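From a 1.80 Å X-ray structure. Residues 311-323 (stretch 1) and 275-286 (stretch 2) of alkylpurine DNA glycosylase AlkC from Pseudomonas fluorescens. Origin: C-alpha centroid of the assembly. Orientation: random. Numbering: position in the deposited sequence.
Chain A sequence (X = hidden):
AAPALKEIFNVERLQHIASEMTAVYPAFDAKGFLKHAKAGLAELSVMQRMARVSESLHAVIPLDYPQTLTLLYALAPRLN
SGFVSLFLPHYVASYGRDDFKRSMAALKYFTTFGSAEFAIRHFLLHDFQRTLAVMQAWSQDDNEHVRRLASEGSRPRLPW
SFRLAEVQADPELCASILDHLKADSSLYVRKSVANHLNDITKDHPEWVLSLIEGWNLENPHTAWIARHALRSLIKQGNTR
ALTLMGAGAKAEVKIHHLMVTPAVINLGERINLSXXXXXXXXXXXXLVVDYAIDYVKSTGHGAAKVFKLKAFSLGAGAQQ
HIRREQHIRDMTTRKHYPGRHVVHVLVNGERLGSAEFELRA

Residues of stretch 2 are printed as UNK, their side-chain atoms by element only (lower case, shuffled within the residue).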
# COMPACT_ATOMS: atom_id res chain seq x y z
N ALA A 311 -12.20 17.72 -2.30
CA ALA A 311 -12.68 17.93 -0.94
C ALA A 311 -12.43 19.40 -0.61
O ALA A 311 -11.29 19.86 -0.69
CB ALA A 311 -11.97 17.01 0.05
N PHE A 312 -13.47 20.13 -0.26
CA PHE A 312 -13.31 21.57 -0.07
C PHE A 312 -14.48 22.12 0.72
O PHE A 312 -15.47 21.42 0.98
CB PHE A 312 -13.19 22.29 -1.42
CG PHE A 312 -14.47 22.32 -2.19
CD1 PHE A 312 -15.00 21.16 -2.74
CD2 PHE A 312 -15.16 23.51 -2.38
CE1 PHE A 312 -16.18 21.18 -3.44
CE2 PHE A 312 -16.34 23.54 -3.09
CZ PHE A 312 -16.85 22.37 -3.61
N SER A 313 -14.36 23.39 1.09
CA SER A 313 -15.41 24.15 1.75
C SER A 313 -16.08 25.06 0.74
O SER A 313 -15.40 25.81 0.03
CB SER A 313 -14.84 24.97 2.91
OG SER A 313 -15.79 25.90 3.37
N LEU A 314 -17.41 24.99 0.69
CA LEU A 314 -18.23 25.80 -0.20
C LEU A 314 -18.88 26.92 0.61
O LEU A 314 -19.65 26.65 1.54
CB LEU A 314 -19.29 24.94 -0.89
CG LEU A 314 -20.15 25.62 -1.97
CD1 LEU A 314 -19.30 26.13 -3.13
CD2 LEU A 314 -21.22 24.65 -2.46
N GLY A 315 -18.59 28.17 0.24
CA GLY A 315 -19.13 29.30 0.97
C GLY A 315 -20.64 29.39 0.88
O GLY A 315 -21.28 28.82 -0.01
N ALA A 316 -21.23 30.12 1.82
CA ALA A 316 -22.67 30.31 1.85
C ALA A 316 -23.14 30.96 0.56
O ALA A 316 -22.63 32.01 0.15
CB ALA A 316 -23.07 31.16 3.06
N GLY A 317 -24.11 30.32 -0.09
CA GLY A 317 -24.63 30.81 -1.35
C GLY A 317 -23.65 30.79 -2.51
O GLY A 317 -24.00 31.20 -3.61
N ALA A 318 -22.43 30.31 -2.29
CA ALA A 318 -21.42 30.31 -3.35
C ALA A 318 -21.69 29.18 -4.34
O ALA A 318 -22.42 28.22 -4.05
CB ALA A 318 -20.02 30.15 -2.76
N GLN A 319 -21.08 29.28 -5.53
CA GLN A 319 -21.10 28.17 -6.46
C GLN A 319 -19.67 27.80 -6.84
O GLN A 319 -18.74 28.60 -6.71
CB GLN A 319 -21.94 28.46 -7.71
CG GLN A 319 -21.36 29.45 -8.67
CD GLN A 319 -22.17 29.56 -9.95
OE1 GLN A 319 -23.40 29.65 -9.93
NE2 GLN A 319 -21.47 29.54 -11.09
N GLN A 320 -19.50 26.56 -7.29
CA GLN A 320 -18.18 26.03 -7.60
C GLN A 320 -18.29 25.13 -8.81
O GLN A 320 -19.04 24.14 -8.78
CB GLN A 320 -17.61 25.25 -6.41
CG GLN A 320 -16.26 24.63 -6.69
CD GLN A 320 -15.20 25.67 -6.90
OE1 GLN A 320 -15.12 26.65 -6.16
NE2 GLN A 320 -14.40 25.50 -7.95
N HIS A 321 -17.57 25.46 -9.87
CA HIS A 321 -17.45 24.59 -11.03
C HIS A 321 -16.51 23.44 -10.71
O HIS A 321 -15.48 23.63 -10.05
CB HIS A 321 -16.90 25.36 -12.24
CG HIS A 321 -17.76 26.50 -12.70
ND1 HIS A 321 -18.98 26.31 -13.31
CD2 HIS A 321 -17.56 27.83 -12.67
CE1 HIS A 321 -19.50 27.48 -13.62
NE2 HIS A 321 -18.66 28.42 -13.25
N ILE A 322 -16.87 22.26 -11.18
CA ILE A 322 -16.05 21.07 -11.01
C ILE A 322 -15.92 20.40 -12.36
O ILE A 322 -16.89 20.32 -13.13
CB ILE A 322 -16.65 20.11 -9.95
CG1 ILE A 322 -16.53 20.79 -8.56
CG2 ILE A 322 -15.94 18.76 -9.96
CD1 ILE A 322 -17.22 20.08 -7.44
N ARG A 323 -14.72 19.93 -12.67
CA ARG A 323 -14.46 19.37 -13.99
C ARG A 323 -13.34 18.35 -13.86
O ARG A 323 -12.32 18.65 -13.23
CB ARG A 323 -14.06 20.47 -14.98
CG ARG A 323 -13.73 19.95 -16.37
CD ARG A 323 -13.43 21.10 -17.33
NE ARG A 323 -13.15 20.62 -18.68
CZ ARG A 323 -14.06 20.57 -19.65
NH1 ARG A 323 -15.31 20.96 -19.41
NH2 ARG A 323 -13.72 20.12 -20.85
N UNK A 275 -19.81 19.71 -13.79
CA UNK A 275 -21.04 20.19 -13.15
C UNK A 275 -20.66 21.36 -12.24
O UNK A 275 -19.48 21.61 -11.96
c UNK A 275 -20.01 17.37 -11.73
c UNK A 275 -19.17 16.74 -10.80
c UNK A 275 -19.16 17.17 -9.50
c UNK A 275 -20.84 18.41 -11.36
c UNK A 275 -20.81 18.84 -10.03
c UNK A 275 -21.73 19.08 -12.36
c UNK A 275 -19.98 18.23 -9.11
N UNK A 276 -21.69 22.04 -11.76
CA UNK A 276 -21.57 23.15 -10.83
C UNK A 276 -22.39 22.84 -9.59
O UNK A 276 -23.53 22.37 -9.69
c UNK A 276 -21.84 25.65 -10.57
o UNK A 276 -21.36 24.64 -12.73
c UNK A 276 -22.06 24.44 -11.49
N UNK A 277 -21.81 23.09 -8.42
CA UNK A 277 -22.51 22.97 -7.15
C UNK A 277 -22.82 24.37 -6.64
O UNK A 277 -21.92 25.21 -6.58
c UNK A 277 -21.68 22.22 -6.11
c UNK A 277 -21.34 20.78 -6.47
c UNK A 277 -22.60 19.94 -6.63
c UNK A 277 -20.44 20.17 -5.40
N UNK A 278 -24.07 24.61 -6.29
CA UNK A 278 -24.50 25.87 -5.71
C UNK A 278 -24.94 25.63 -4.27
O UNK A 278 -25.86 24.86 -4.02
c UNK A 278 -27.58 28.13 -6.36
c UNK A 278 -25.65 26.48 -6.51
o UNK A 278 -28.04 27.55 -7.37
c UNK A 278 -26.18 27.79 -5.90
o UNK A 278 -28.24 28.97 -5.70
N UNK A 279 -24.29 26.32 -3.33
CA UNK A 279 -24.72 26.24 -1.95
C UNK A 279 -26.09 26.88 -1.78
O UNK A 279 -26.38 27.95 -2.34
o UNK A 279 -24.31 27.15 0.25
c UNK A 279 -23.73 26.93 -1.03
N UNK A 280 -26.93 26.22 -0.99
CA UNK A 280 -28.20 26.79 -0.57
C UNK A 280 -28.21 27.04 0.93
O UNK A 280 -29.28 27.25 1.52
o UNK A 280 -29.21 24.63 -0.24
c UNK A 280 -29.33 25.56 -2.45
c UNK A 280 -29.35 25.86 -0.95
N UNK A 281 -27.03 27.05 1.57
CA UNK A 281 -26.91 27.14 3.02
C UNK A 281 -26.48 28.53 3.46
O UNK A 281 -25.78 29.23 2.71
c UNK A 281 -25.89 26.11 3.53
N UNK A 282 -26.83 28.92 4.69
CA UNK A 282 -26.44 30.24 5.20
C UNK A 282 -25.02 30.31 5.74
O UNK A 282 -24.58 31.40 6.13
c UNK A 282 -27.79 29.14 6.82
c UNK A 282 -27.46 30.49 6.32
c UNK A 282 -27.71 28.21 5.63
N UNK A 283 -24.29 29.21 5.77
CA UNK A 283 -22.92 29.18 6.27
C UNK A 283 -22.10 28.25 5.41
O UNK A 283 -22.65 27.43 4.65
c UNK A 283 -22.87 28.72 7.74
N UNK A 284 -20.77 28.34 5.48
CA UNK A 284 -19.93 27.43 4.70
C UNK A 284 -20.18 25.99 5.10
O UNK A 284 -20.63 25.69 6.21
c UNK A 284 -18.64 29.23 5.60
c UNK A 284 -19.97 29.29 6.27
c UNK A 284 -18.50 27.87 5.05
N UNK A 285 -19.88 25.08 4.18
CA UNK A 285 -20.04 23.66 4.46
C UNK A 285 -18.91 22.87 3.83
O UNK A 285 -18.50 23.15 2.70
n UNK A 285 -23.77 23.99 1.64
c UNK A 285 -21.42 23.13 4.00
c UNK A 285 -23.14 22.94 2.17
o UNK A 285 -23.70 21.86 2.39
c UNK A 285 -21.66 23.15 2.52
N UNK A 286 -18.41 21.91 4.58
CA UNK A 286 -17.36 21.02 4.10
C UNK A 286 -17.98 19.93 3.22
O UNK A 286 -18.96 19.29 3.60
c UNK A 286 -14.95 20.69 7.16
n UNK A 286 -15.04 22.79 8.54
c UNK A 286 -15.70 21.37 6.02
c UNK A 286 -14.17 21.70 8.00
c UNK A 286 -16.61 20.40 5.27
O HOH W 1 -22.26 26.54 2.01

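Position 275 has seven side-chain carbons, one leading into a six-membered ring with no heteroatom, which identifies Phe 275. Its backbone pairs with Ile 322 in both directions, Phe 275 N to Ile 322 O at 3.1 Å and Ile 322 N to Phe 275 O at 2.8 Å. Ile 322 CB lies over one ring face, 4.1 Å from the centroid and 21° off the normal, a CH-pi geometry.

Position 276 shows a CB carrying one oxygen and one carbon. That fork could be drawn only by threonine, and Thr 276 OG1 hydrogen-bonds His 321 ND1 at 3.0 Å; either atom could be the donor.

Four carbons forked at the second mark position 277 as leucine, since isoleucine would branch at CB. Leu 277 N donates to Gln 320 O (3.0 Å) and Gln 320 N returns a bond to Leu 277 O (2.9 Å). On the face shared with Phe 275, Leu 277 CD1 packs 3.8 Å from Ile 322 CD1.

At position 278, three carbons end in two oxygens. The terminal pair of like elements indicates a carboxylate, hence Glu 278. It sits opposite Gln 319 in a non-hydrogen-bonded pair, with CB atoms of the two residues 4.4 Å apart; its carboxylate is engaged elsewhere in the structure.

Position 279 has one carbon and one oxygen: Ser 279. Its N donates to Ala 318 O at 2.8 Å, while Ser 279 OG accepts from the backbone N of position 281 at 3.0 Å and, weakly, from Gly 317 N at 3.2 Å.

Position 280 repeats the CB with one oxygen and one carbon, giving Thr 280, whose CA-to-CB bond points away from stretch 1 and whose side chain comes no nearer to it than 6.9 Å. The single carbon at position 281 is Ala 281; its O lies 3.3 Å from Ala 316 CB and receives a weak bond from Gly 317 N at 3.4 Å.

At position 282, three carbons close a ring onto the backbone N, so this is Pro 282, and its C approaches Ala 316 CB to 3.4 Å. Position 283 has one carbon, Ala 283, with CB directed away. Another ring closed onto N defines position 284 as Pro 284; its CB is 3.7 Å from Ser 313 OG, and its CA lies 3.3 Å from Leu 314 O.

Position 285 has three carbons, the third carrying one oxygen and one nitrogen; that terminal amide identifies Gln 285. Its N donates to Leu 314 O (3.1 Å), and Leu 314 N donates to Gln 285 O (2.9 Å). Position 286, four carbons in a row ending in nitrogen, is Lys 286, its CA 4.4 Å from that of Ser 313.

The contact consists of two antiparallel ladders whose register shifts by two. Between them, the type II turn from Gly 315 to Ala 318 meets the loop of stretch 2. Water 1 joins the two sides there, lying within hydrogen-bonding distance of Leu 314 O (2.7 Å) and Ala 283 O (2.8 Å), accepting from Gln 285 NE2 (3.0 Å) and bonding Ser 279 OG (2.8 Å). Together the stretches bury 903 Å².

Stretch 2 (275-286) FTLESTAPAPQK
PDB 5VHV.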